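PDB 3UYU: Ice-binding protein from Leucosporidium, which binds to the surface of ice crystals and inhibits their growth, lowering the freezing point slightly and conferring freeze tolerance. Local coordinates for residues V6-A11 against N204-S209; I16-G21 against I34-A39; A95-P100 against T141-I146; N168-V173 against V188-R193; V179-H184 against L197-S202. The protein carries 2 engineered substitutions. All blocks are in the same frame, centred on the assembly; numbering follows the deposited sequence.

Contact 1 (V6-A11 against N204-S209); sequences VELGVA and NGRVLS
L8 reaches from the N-terminal loop toward two side chains of strand 202-209, sending one methyl to each. With chi1 at -54° its CG lies beside the backbone N, and the isobutyl group projects toward the strand. CD1 comes to rest against the arginine, 3.6 Å from R206 NE and slightly farther from R206 CD. CD2 turns to the leucine, 4.2 Å from L208 CD1. That same CD1 also meets A11, whose CB lies 4.1 Å from it, so one methyl of L208 touches both L8 and A11. R206 runs extended from CG to NE, exposing the aliphatic part of its chain to L8 CD1 and to the A11 carbonyl, with A11 O 3.9 Å from R206 CD. No hydrogen bond joins the segments. The charged end looks elsewhere: R206 NH1 donates to F14 O, which gives this buried guanidinium a backbone partner and probably fixes its turn. In this right-handed beta-helix the contact lays the N-terminal segment, which runs along helix 76-96, against the strand wall. V6 and V10 pack on that helix, while L208 also touches L190 of the adjacent strand 188-191.

Contact 2 (I16-G21 against I34-A39); sequences ILAKAG and IGVSPA
I16 and I34 start a run of parallel pairing between strands 16-18 and 34-36, adjacent rungs of the right-handed beta-helix whose local axes are 4.8 Å apart. The backbone bonds come first. I16 O accepts from G35 N, G35 O from A18 N, and A18 O from S37 N, the usual zigzag of a parallel pair; a weak bond from A39 N to K19 O extends it past the strand ends. Alpha-carbon hydrogens add a second set of contacts to the same oxygens, the closest running from V36 CA to A18 O at 3.1 Å. S37 O, buried here with no hydrogen-bond partner in the model, is approached by K19 CA at 3.2 Å.

Apolar packing differs on the two faces. On that of I16 and A18, the isoleucines lie side by side, I16 CB 3.7 Å from I34 CG2, and A18 CB sits beside V36 CG1 more loosely. On the other face L17, with CG anti to the backbone N (chi1 -174°), lays CD1 over the G35 peptide, 3.6 Å from G35 O. A beta carbon on G35 would press against that methyl, which suits a residue without one.

At the periphery the chain of K19, bent at chi3, crosses P38 before its amine forms a salt bridge with E88 of helix 76-96; P38 also packs on E229 of the second subunit. The peptide before P38 is cis, and just beyond it A39 CB lies 3.4 Å from K19 O.

Contact 3 (A95-P100 against T141-I146); sequences AGFVDP and TWVFQI
The F97 ring, just past the end of helix 76-96, and the carboxamide of Q145, on strand 142-146, are the flat groups that carry this contact in the right-handed beta-helix. The ring approaches V143 obliquely: F97 CE2 is 3.9 Å from V143 CG2, and F97 CD2 lies a little farther from V143 CG1, so both valine branches lie near the CD2-CE2 bond. The two side chains cross at about a right angle. L119, from strand 118-122, and V6 pack against F97 as well.

The carboxamide is held in its own plane. Q145 CG lies beside its backbone N (chi1 -55°) and the extended chain reaches F97 O. Q145 NE2 donates to F97 O at 3.0 Å, almost straight at 172°, and the acceptor lies close to the amide plane. The same nitrogen bonds A94 O near the end of the helix, so both of its hydrogens are likely used; A95 O is near but badly angled. A water completes a ring of polar contacts, giving one hydrogen to F97 O at 2.8 Å and the other to the amide oxygen. F97 O thus takes two hydrogens, and the rotation of the amide is probably fixed from both its ends.

An alanine in place of Q145 would probably leave F97 O and A94 O without their shared donor and open a gap between the helix end and the strand.

On the opposite face of the strand, F144 stacks with F171 of the next rung, and W142 meets F134 edge-to-face. The water lies 2.7 Å from Q145 OE1.

Contact 4 (N168-V173 against V188-R193); sequences NIAFQV and VLLAKR
I169 O receives V188 N at 2.9 Å, the first of five backbone bonds between the two segments. A170 CA then passes V188 O, an alpha-carbon hydrogen contact. The same oxygen accepts a true hydrogen bond from F171 N, nearly along the C=O axis, and it also lies at the edge of the F171 ring, close to its plane. F171 CB meets L189 CD1 at 3.8 Å, while the ring itself turns from strand 188-191 and meets F185 with the planes at about 55°. F171 O then accepts from L190 N at 2.8 Å.

Such in-register parallel pairing, with matching residues about one strand spacing apart, is how successive coils of a right-handed beta-helix stack; here the strand directions differ by 16°. Q172 follows on the helix-facing side, its CA 3.4 Å from L190 O and its NE2 bonded to Y91 OH of helix 76-96. V173 closes the series, donating to L190 O and accepting from K192 N. Its CG2 lies 4.1 Å from L189 CD1, the methyl already in contact with F171. L189 reaches both because its CG is turned anti to the backbone N (chi1 -152°), leaning across toward the neighbouring strand.

Contact 5 (V179-H184 against L197-S202); sequences VGKGAH and LQTGSS
V179 to H184 and L197 to S202 meet as two stacked corners of the right-handed beta-helix, each a type II turn linking strands of successive faces. The turns, G180-A183 and Q198-S201, both put a positive-phi glycine third (G182, G200), but their nearest alpha carbons are offset, K181 by Q198. Backbone bonds join them: Q198 N to V179 O, S202 N to A183 O, and a more bent one from G182 N to T199 O at 2.9 Å. Inside the second turn S201 OG, between its own N and carbonyl carbon (chi1 60°), donates to Q198 O at 2.7 Å.

V179 CG2 and L197 CD2 are only 3.3 Å apart, so tight that the placing of one methyl may be doubtful. At the other end H184 ND1 and S202 OG share a hydrogen bond of 2.8 Å at the ring edge, and H184 NE2 bonds E186. A leucine in place of H184 would probably cost S202 OG and the E186 carboxylate the ring nitrogens that tie them together.

The pair sits within a stack of corners: 179-184 bonds through K181 and H184 to G155 and V156 of the preceding coil, and L197 to A214 of strand 212-216 in the next.

Contacts 1, 3 and 4 lie on the part of the solenoid that faces helix 76-96, with contact 4 between the others: its centre is about 8 Å from that of contact 1 and about 10 Å from that of contact 3. Strand 142-146 joins 169-173 by a probable bond, Q172 N to F144 O at 2.8 Å. Contact 2 adds a coil beyond contact 1, where S209 N lies 2.9 Å from L17 O, beside a bound glycerol. Contact 5 is set apart at a corner, touching contact 1 through N204 and H184. T45, S127 and A214, the inferred ice-binding sites, lie on another parallel sheet; L197 of contact 5 comes within about 7 Å of the A214 side chain.

Contact 1 (V6-A11 against N204-S209)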
# COMPACT_ATOMS: atom_id res chain seq x y z
N VAL A 6 -9.38 0.57 11.93
CA VAL A 6 -7.97 0.83 11.57
C VAL A 6 -7.63 0.18 10.22
O VAL A 6 -7.71 -1.06 10.06
CB VAL A 6 -7.05 0.28 12.69
CG1 VAL A 6 -5.56 0.43 12.29
CG2 VAL A 6 -7.34 0.99 14.01
N GLU A 7 -7.19 1.01 9.26
CA GLU A 7 -6.97 0.58 7.91
C GLU A 7 -5.59 -0.08 7.80
O GLU A 7 -4.55 0.54 8.10
CB GLU A 7 -7.06 1.82 6.96
CG GLU A 7 -6.68 1.51 5.56
CD GLU A 7 -7.56 0.37 4.98
OE1 GLU A 7 -8.81 0.50 5.14
OE2 GLU A 7 -7.05 -0.65 4.41
N LEU A 8 -5.60 -1.33 7.40
CA LEU A 8 -4.33 -2.12 7.37
C LEU A 8 -3.62 -2.14 6.02
O LEU A 8 -2.45 -2.54 5.97
CB LEU A 8 -4.59 -3.58 7.82
CG LEU A 8 -5.28 -3.69 9.17
CD1 LEU A 8 -5.55 -5.24 9.35
CD2 LEU A 8 -4.39 -3.17 10.29
N GLY A 9 -4.30 -1.76 4.90
CA GLY A 9 -3.59 -1.83 3.64
C GLY A 9 -3.17 -3.24 3.31
O GLY A 9 -3.92 -4.27 3.59
N VAL A 10 -1.94 -3.37 2.84
CA VAL A 10 -1.45 -4.60 2.38
C VAL A 10 -1.23 -5.53 3.60
O VAL A 10 -1.10 -6.74 3.42
CB VAL A 10 -0.10 -4.38 1.59
CG1 VAL A 10 0.52 -5.71 1.15
CG2 VAL A 10 -0.42 -3.58 0.30
N ALA A 11 -1.16 -4.96 4.81
CA ALA A 11 -0.91 -5.78 5.96
C ALA A 11 -2.11 -6.69 6.28
O ALA A 11 -1.95 -7.66 7.03
CB ALA A 11 -0.53 -4.94 7.17
N ASN A 204 -7.08 -15.56 16.88
CA ASN A 204 -7.80 -15.33 15.65
C ASN A 204 -7.75 -13.84 15.37
O ASN A 204 -8.25 -13.02 16.13
CB ASN A 204 -9.29 -15.76 15.73
CG ASN A 204 -9.48 -17.26 15.98
OD1 ASN A 204 -8.69 -18.12 15.59
ND2 ASN A 204 -10.62 -17.57 16.57
N GLY A 205 -7.11 -13.53 14.24
CA GLY A 205 -6.70 -12.09 14.02
C GLY A 205 -5.40 -12.10 13.23
O GLY A 205 -5.20 -12.93 12.33
N ARG A 206 -4.53 -11.12 13.54
CA ARG A 206 -3.22 -11.00 12.97
C ARG A 206 -2.24 -10.42 14.00
O ARG A 206 -2.66 -9.75 14.95
CB ARG A 206 -3.24 -9.97 11.82
CG ARG A 206 -4.27 -10.17 10.83
CD ARG A 206 -4.14 -8.80 10.02
NE ARG A 206 -5.37 -8.82 9.36
CZ ARG A 206 -5.62 -9.64 8.36
NH1 ARG A 206 -4.66 -10.49 7.89
NH2 ARG A 206 -6.80 -9.64 7.78
N VAL A 207 -0.94 -10.67 13.75
CA VAL A 207 0.14 -10.16 14.58
C VAL A 207 1.09 -9.30 13.71
O VAL A 207 1.69 -9.81 12.79
CB VAL A 207 0.92 -11.30 15.26
CG1 VAL A 207 2.02 -10.74 16.17
CG2 VAL A 207 -0.07 -12.16 16.11
N LEU A 208 1.16 -8.03 14.06
CA LEU A 208 1.94 -7.05 13.25
C LEU A 208 2.94 -6.45 14.20
O LEU A 208 2.55 -5.66 15.01
CB LEU A 208 1.01 -6.02 12.63
CG LEU A 208 -0.19 -6.60 11.78
CD1 LEU A 208 -1.06 -5.50 11.23
CD2 LEU A 208 0.32 -7.34 10.55
N SER A 209 4.23 -6.81 14.09
CA SER A 209 5.19 -6.29 15.07
C SER A 209 6.31 -5.49 14.42
O SER A 209 6.85 -5.96 13.40
CB SER A 209 5.85 -7.48 15.79
OG SER A 209 6.99 -7.01 16.54

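Contact 2 (I16-G21 against I34-A39)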
# COMPACT_ATOMS: atom_id res chain seq x y z
N ILE A 16 1.03 -12.95 10.12
CA ILE A 16 2.10 -12.45 10.96
C ILE A 16 3.04 -11.64 10.05
O ILE A 16 3.41 -12.13 8.96
CB ILE A 16 2.91 -13.63 11.58
CG1 ILE A 16 2.01 -14.54 12.41
CG2 ILE A 16 3.96 -13.08 12.53
CD1 ILE A 16 2.76 -15.74 13.00
N LEU A 17 3.35 -10.43 10.46
CA LEU A 17 4.32 -9.59 9.77
C LEU A 17 5.23 -8.97 10.79
O LEU A 17 4.76 -8.46 11.77
CB LEU A 17 3.58 -8.48 8.97
CG LEU A 17 4.47 -7.60 8.05
CD1 LEU A 17 5.01 -8.39 6.86
CD2 LEU A 17 3.59 -6.46 7.53
N ALA A 18 6.55 -9.06 10.57
CA ALA A 18 7.50 -8.57 11.55
C ALA A 18 8.68 -7.94 10.86
O ALA A 18 9.01 -8.28 9.77
CB ALA A 18 7.99 -9.71 12.53
N LYS A 19 9.33 -7.04 11.56
CA LYS A 19 10.49 -6.35 10.94
C LYS A 19 11.81 -7.04 11.19
O LYS A 19 12.74 -6.92 10.38
CB LYS A 19 10.55 -4.90 11.45
CG LYS A 19 9.40 -4.01 10.86
CD LYS A 19 9.58 -2.54 11.19
CE LYS A 19 10.63 -1.98 10.29
NZ LYS A 19 10.62 -0.48 10.64
N ALA A 20 11.92 -7.74 12.32
CA ALA A 20 13.21 -8.27 12.77
C ALA A 20 13.33 -9.78 12.69
O ALA A 20 14.41 -10.31 12.56
CB ALA A 20 13.48 -7.84 14.20
N GLY A 21 12.20 -10.47 12.77
CA GLY A 21 12.21 -11.94 12.72
C GLY A 21 10.94 -12.60 13.24
O GLY A 21 10.13 -11.93 13.89
N ILE A 34 2.96 -15.33 6.12
CA ILE A 34 3.82 -14.65 7.04
C ILE A 34 5.00 -13.95 6.29
O ILE A 34 5.39 -14.38 5.17
CB ILE A 34 4.38 -15.57 8.19
CG1 ILE A 34 5.36 -16.60 7.64
CG2 ILE A 34 3.19 -16.29 8.97
CD1 ILE A 34 6.11 -17.45 8.77
N GLY A 35 5.48 -12.88 6.93
CA GLY A 35 6.54 -12.06 6.32
C GLY A 35 7.42 -11.31 7.22
O GLY A 35 7.04 -10.94 8.31
N VAL A 36 8.70 -11.14 6.77
CA VAL A 36 9.65 -10.28 7.44
C VAL A 36 10.32 -9.32 6.48
O VAL A 36 10.64 -9.74 5.36
CB VAL A 36 10.75 -11.04 8.25
CG1 VAL A 36 10.09 -11.94 9.34
CG2 VAL A 36 11.60 -11.86 7.38
N SER A 37 10.40 -8.07 6.94
CA SER A 37 11.13 -7.00 6.19
C SER A 37 11.39 -5.88 7.21
O SER A 37 10.49 -5.43 7.91
CB SER A 37 10.30 -6.51 5.00
OG SER A 37 10.98 -5.37 4.44
N PRO A 38 12.65 -5.33 7.23
CA PRO A 38 13.73 -5.56 6.27
C PRO A 38 14.63 -6.79 6.49
O PRO A 38 15.59 -7.05 5.73
CB PRO A 38 14.56 -4.27 6.44
CG PRO A 38 14.42 -3.95 7.84
CD PRO A 38 12.90 -4.15 8.06
N ALA A 39 14.30 -7.55 7.54
CA ALA A 39 15.09 -8.79 7.78
C ALA A 39 15.14 -9.78 6.65
O ALA A 39 14.15 -10.03 5.90
CB ALA A 39 14.59 -9.52 9.07

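Contact 3 (A95-P100 against T141-I146)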
# COMPACT_ATOMS: atom_id res chain seq x y z
N ALA A 95 -2.79 4.62 17.56
CA ALA A 95 -2.23 5.45 18.66
C ALA A 95 -2.74 6.89 18.60
O ALA A 95 -2.74 7.59 19.66
CB ALA A 95 -0.74 5.46 18.59
N GLY A 96 -3.21 7.31 17.42
CA GLY A 96 -3.60 8.72 17.15
C GLY A 96 -4.99 9.16 17.46
O GLY A 96 -5.24 10.37 17.51
N PHE A 97 -5.94 8.22 17.69
CA PHE A 97 -7.32 8.60 18.00
C PHE A 97 -7.37 9.39 19.32
O PHE A 97 -6.68 9.05 20.28
CB PHE A 97 -8.22 7.37 18.16
CG PHE A 97 -8.49 6.60 16.89
CD1 PHE A 97 -9.24 7.13 15.86
CD2 PHE A 97 -8.05 5.23 16.79
CE1 PHE A 97 -9.50 6.36 14.66
CE2 PHE A 97 -8.32 4.46 15.60
CZ PHE A 97 -9.04 5.00 14.56
N VAL A 98 -8.21 10.42 19.33
CA VAL A 98 -8.31 11.33 20.48
C VAL A 98 -9.60 11.04 21.23
O VAL A 98 -10.51 10.34 20.73
CB VAL A 98 -8.25 12.83 20.08
CG1 VAL A 98 -6.86 13.16 19.58
CG2 VAL A 98 -9.39 13.15 19.14
N ASP A 99 -9.68 11.64 22.42
CA ASP A 99 -10.72 11.50 23.39
C ASP A 99 -11.31 10.09 23.65
O ASP A 99 -12.38 9.70 23.16
CB ASP A 99 -11.63 12.72 23.61
CG ASP A 99 -12.15 13.33 22.35
OD1 ASP A 99 -13.12 12.75 21.84
OD2 ASP A 99 -11.66 14.40 21.93
N PRO A 100 -10.55 9.36 24.46
CA PRO A 100 -10.83 8.03 24.90
C PRO A 100 -12.17 7.98 25.62
O PRO A 100 -12.57 8.94 26.30
CB PRO A 100 -9.69 7.68 25.86
CG PRO A 100 -9.15 9.05 26.33
CD PRO A 100 -9.31 9.90 25.09
N THR A 141 -16.74 -1.22 16.65
CA THR A 141 -15.27 -1.19 16.69
C THR A 141 -14.70 -0.89 18.07
O THR A 141 -15.31 -0.13 18.87
CB THR A 141 -14.66 -0.19 15.65
OG1 THR A 141 -15.37 1.05 15.80
CG2 THR A 141 -14.83 -0.73 14.24
N TRP A 142 -13.54 -1.50 18.33
CA TRP A 142 -12.80 -1.33 19.59
C TRP A 142 -11.33 -0.99 19.22
O TRP A 142 -10.74 -1.66 18.40
CB TRP A 142 -12.71 -2.64 20.36
CG TRP A 142 -13.99 -3.12 21.03
CD1 TRP A 142 -14.33 -2.97 22.36
CD2 TRP A 142 -15.04 -3.88 20.42
NE1 TRP A 142 -15.55 -3.61 22.60
CE2 TRP A 142 -16.00 -4.16 21.44
CE3 TRP A 142 -15.28 -4.34 19.11
CZ2 TRP A 142 -17.19 -4.89 21.19
CZ3 TRP A 142 -16.47 -5.08 18.86
CH2 TRP A 142 -17.43 -5.31 19.92
N VAL A 143 -10.75 -0.00 19.91
CA VAL A 143 -9.30 0.22 19.83
C VAL A 143 -8.78 0.40 21.22
O VAL A 143 -9.40 1.18 21.99
CB VAL A 143 -8.95 1.49 19.00
CG1 VAL A 143 -7.41 1.85 19.19
CG2 VAL A 143 -9.34 1.28 17.56
N PHE A 144 -7.72 -0.34 21.55
CA PHE A 144 -6.93 -0.22 22.81
C PHE A 144 -5.63 0.47 22.53
O PHE A 144 -4.91 0.10 21.61
CB PHE A 144 -6.69 -1.63 23.39
CG PHE A 144 -8.00 -2.38 23.53
CD1 PHE A 144 -8.56 -3.05 22.42
CD2 PHE A 144 -8.79 -2.21 24.66
CE1 PHE A 144 -9.88 -3.63 22.53
CE2 PHE A 144 -10.05 -2.81 24.78
CZ PHE A 144 -10.61 -3.50 23.72
N GLN A 145 -5.39 1.54 23.30
CA GLN A 145 -4.12 2.29 23.22
C GLN A 145 -3.36 2.07 24.51
O GLN A 145 -3.83 2.53 25.58
CB GLN A 145 -4.39 3.78 23.04
CG GLN A 145 -5.28 4.15 21.85
CD GLN A 145 -5.64 5.62 21.85
OE1 GLN A 145 -6.01 6.18 22.92
NE2 GLN A 145 -5.62 6.25 20.68
N ILE A 146 -2.31 1.25 24.44
CA ILE A 146 -1.58 0.81 25.65
C ILE A 146 -0.15 1.30 25.53
O ILE A 146 0.60 0.84 24.65
CB ILE A 146 -1.61 -0.75 25.75
CG1 ILE A 146 -3.09 -1.24 25.86
CG2 ILE A 146 -0.81 -1.22 26.94
CD1 ILE A 146 -3.31 -2.68 25.63
O HOH W 1 -6.71 8.74 23.04

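Contact 4 (N168-V173 against V188-R193)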
# COMPACT_ATOMS: atom_id res chain seq x y z
N ASN A 168 -12.73 -6.16 13.82
CA ASN A 168 -13.06 -4.82 14.31
C ASN A 168 -12.45 -4.51 15.65
O ASN A 168 -12.94 -3.58 16.30
CB ASN A 168 -14.60 -4.62 14.33
CG ASN A 168 -15.18 -4.66 12.91
OD1 ASN A 168 -14.52 -4.26 11.93
ND2 ASN A 168 -16.43 -5.20 12.81
N ILE A 169 -11.43 -5.30 16.09
CA ILE A 169 -10.80 -5.16 17.42
C ILE A 169 -9.31 -4.95 17.13
O ILE A 169 -8.67 -5.80 16.49
CB ILE A 169 -11.01 -6.46 18.28
CG1 ILE A 169 -12.53 -6.66 18.60
CG2 ILE A 169 -10.22 -6.40 19.53
CD1 ILE A 169 -12.85 -8.08 19.23
N ALA A 170 -8.79 -3.79 17.56
CA ALA A 170 -7.35 -3.49 17.36
C ALA A 170 -6.68 -3.07 18.64
O ALA A 170 -7.23 -2.24 19.37
CB ALA A 170 -7.20 -2.37 16.32
N PHE A 171 -5.51 -3.68 18.90
CA PHE A 171 -4.73 -3.37 20.08
C PHE A 171 -3.44 -2.74 19.66
O PHE A 171 -2.59 -3.38 19.02
CB PHE A 171 -4.39 -4.70 20.83
CG PHE A 171 -5.53 -5.27 21.67
CD1 PHE A 171 -5.53 -5.06 23.06
CD2 PHE A 171 -6.53 -6.09 21.10
CE1 PHE A 171 -6.54 -5.61 23.90
CE2 PHE A 171 -7.58 -6.62 21.93
CZ PHE A 171 -7.57 -6.40 23.30
N GLN A 172 -3.24 -1.49 20.07
CA GLN A 172 -1.94 -0.83 19.79
C GLN A 172 -1.15 -0.86 21.09
O GLN A 172 -1.64 -0.36 22.09
CB GLN A 172 -2.23 0.62 19.39
CG GLN A 172 -0.93 1.56 19.35
CD GLN A 172 -0.68 2.24 20.68
OE1 GLN A 172 -1.58 2.87 21.25
NE2 GLN A 172 0.60 2.17 21.15
N VAL A 173 0.04 -1.48 21.04
CA VAL A 173 0.79 -1.70 22.29
C VAL A 173 2.22 -1.20 22.13
O VAL A 173 2.96 -1.64 21.26
CB VAL A 173 0.84 -3.19 22.58
CG1 VAL A 173 1.53 -3.48 23.92
CG2 VAL A 173 -0.60 -3.87 22.52
N VAL A 188 -6.63 -7.78 16.04
CA VAL A 188 -5.40 -7.34 15.38
C VAL A 188 -4.41 -6.79 16.39
O VAL A 188 -4.74 -5.85 17.14
CB VAL A 188 -5.74 -6.28 14.31
CG1 VAL A 188 -4.45 -5.80 13.62
CG2 VAL A 188 -6.65 -6.83 13.27
N LEU A 189 -3.24 -7.40 16.53
CA LEU A 189 -2.19 -6.88 17.41
C LEU A 189 -1.21 -6.00 16.64
O LEU A 189 -0.59 -6.50 15.71
CB LEU A 189 -1.45 -8.08 17.98
CG LEU A 189 -0.77 -8.05 19.31
CD1 LEU A 189 -1.58 -7.29 20.44
CD2 LEU A 189 -0.64 -9.55 19.67
N LEU A 190 -1.20 -4.69 16.97
CA LEU A 190 -0.24 -3.73 16.35
C LEU A 190 0.76 -3.45 17.47
O LEU A 190 0.54 -2.56 18.34
CB LEU A 190 -0.97 -2.46 15.92
CG LEU A 190 -2.02 -2.65 14.79
CD1 LEU A 190 -3.06 -1.50 14.84
CD2 LEU A 190 -1.31 -2.62 13.55
N ALA A 191 1.86 -4.21 17.44
CA ALA A 191 2.92 -4.18 18.49
C ALA A 191 4.13 -3.40 18.06
O ALA A 191 4.63 -3.59 16.96
CB ALA A 191 3.35 -5.60 18.79
N LYS A 192 4.52 -2.47 18.94
CA LYS A 192 5.78 -1.75 18.71
C LYS A 192 7.03 -2.58 18.91
O LYS A 192 8.05 -2.35 18.25
CB LYS A 192 5.81 -0.43 19.47
CG LYS A 192 6.94 0.44 18.98
CD LYS A 192 7.53 1.26 20.05
CE LYS A 192 8.30 2.43 19.44
NZ LYS A 192 7.71 2.70 18.10
N ARG A 193 6.97 -3.53 19.84
CA ARG A 193 8.16 -4.33 20.20
C ARG A 193 7.78 -5.79 20.13
O ARG A 193 7.02 -6.20 19.25
CB ARG A 193 8.68 -3.90 21.57
CG ARG A 193 9.10 -2.37 21.60
CD ARG A 193 9.57 -2.00 22.97
NE ARG A 193 10.81 -1.23 22.87
CZ ARG A 193 11.66 -1.06 23.90
NH1 ARG A 193 11.38 -1.59 25.09
NH2 ARG A 193 12.79 -0.35 23.73

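Contact 5 (V179-H184 against L197-S202)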
# COMPACT_ATOMS: atom_id res chain seq x y z
N VAL A 179 1.28 -13.42 25.31
CA VAL A 179 -0.00 -14.15 25.37
C VAL A 179 0.34 -15.43 26.12
O VAL A 179 1.16 -16.23 25.68
CB VAL A 179 -0.54 -14.45 23.94
CG1 VAL A 179 -1.86 -15.22 23.98
CG2 VAL A 179 -0.73 -13.17 23.15
N GLY A 180 -0.28 -15.63 27.28
CA GLY A 180 0.13 -16.79 28.08
C GLY A 180 -0.09 -18.16 27.52
O GLY A 180 -0.86 -18.39 26.59
N LYS A 181 0.56 -19.18 28.13
CA LYS A 181 0.34 -20.55 27.69
C LYS A 181 -1.16 -20.98 27.61
O LYS A 181 -1.95 -20.79 28.58
CB LYS A 181 1.07 -21.53 28.65
CG LYS A 181 2.55 -21.22 28.75
CD LYS A 181 3.16 -21.86 30.04
CE LYS A 181 3.40 -23.32 29.90
NZ LYS A 181 4.90 -23.64 29.80
N GLY A 182 -1.57 -21.47 26.47
CA GLY A 182 -2.96 -21.92 26.19
C GLY A 182 -4.02 -20.83 26.24
O GLY A 182 -5.22 -21.15 26.25
N ALA A 183 -3.62 -19.57 26.25
CA ALA A 183 -4.57 -18.46 26.21
C ALA A 183 -5.07 -18.28 24.77
O ALA A 183 -4.49 -18.78 23.82
CB ALA A 183 -3.94 -17.15 26.69
N HIS A 184 -6.25 -17.66 24.67
CA HIS A 184 -6.86 -17.41 23.34
C HIS A 184 -7.17 -15.93 23.16
O HIS A 184 -7.96 -15.34 23.92
CB HIS A 184 -8.16 -18.20 23.15
CG HIS A 184 -8.81 -17.88 21.86
ND1 HIS A 184 -8.32 -18.33 20.65
CD2 HIS A 184 -9.84 -17.06 21.59
CE1 HIS A 184 -9.03 -17.79 19.67
NE2 HIS A 184 -9.96 -17.01 20.21
N LEU A 197 3.84 -15.62 21.63
CA LEU A 197 2.65 -16.42 21.84
C LEU A 197 3.15 -17.68 22.54
O LEU A 197 3.80 -18.51 21.90
CB LEU A 197 1.90 -16.76 20.53
CG LEU A 197 1.29 -15.56 19.75
CD1 LEU A 197 0.26 -16.22 18.77
CD2 LEU A 197 0.82 -14.32 20.43
N GLN A 198 2.89 -17.77 23.84
CA GLN A 198 3.44 -18.88 24.62
C GLN A 198 2.75 -20.22 24.32
O GLN A 198 1.65 -20.31 23.76
CB GLN A 198 3.49 -18.56 26.13
CG GLN A 198 4.37 -17.28 26.53
CD GLN A 198 4.44 -16.98 28.01
OE1 GLN A 198 3.49 -17.13 28.75
NE2 GLN A 198 5.59 -16.51 28.45
N THR A 199 3.42 -21.27 24.78
CA THR A 199 3.06 -22.64 24.43
C THR A 199 1.58 -22.96 24.41
O THR A 199 0.84 -22.79 25.42
CB THR A 199 3.98 -23.73 25.09
OG1 THR A 199 3.36 -24.99 25.28
CG2 THR A 199 4.99 -23.18 26.00
N GLY A 200 1.17 -23.32 23.19
CA GLY A 200 -0.22 -23.79 22.87
C GLY A 200 -1.30 -22.70 22.94
O GLY A 200 -2.51 -23.00 23.00
N SER A 201 -0.90 -21.42 22.94
CA SER A 201 -1.87 -20.33 22.76
C SER A 201 -2.37 -20.25 21.32
O SER A 201 -1.83 -20.87 20.44
CB SER A 201 -1.23 -19.01 23.16
OG SER A 201 -0.09 -18.79 22.33
N SER A 202 -3.47 -19.50 21.16
CA SER A 202 -4.14 -19.33 19.85
C SER A 202 -4.64 -17.91 19.72
O SER A 202 -4.89 -17.22 20.71
CB SER A 202 -5.29 -20.33 19.71
OG SER A 202 -6.25 -20.15 20.74
O HOH W 2 -5.33 -21.81 22.97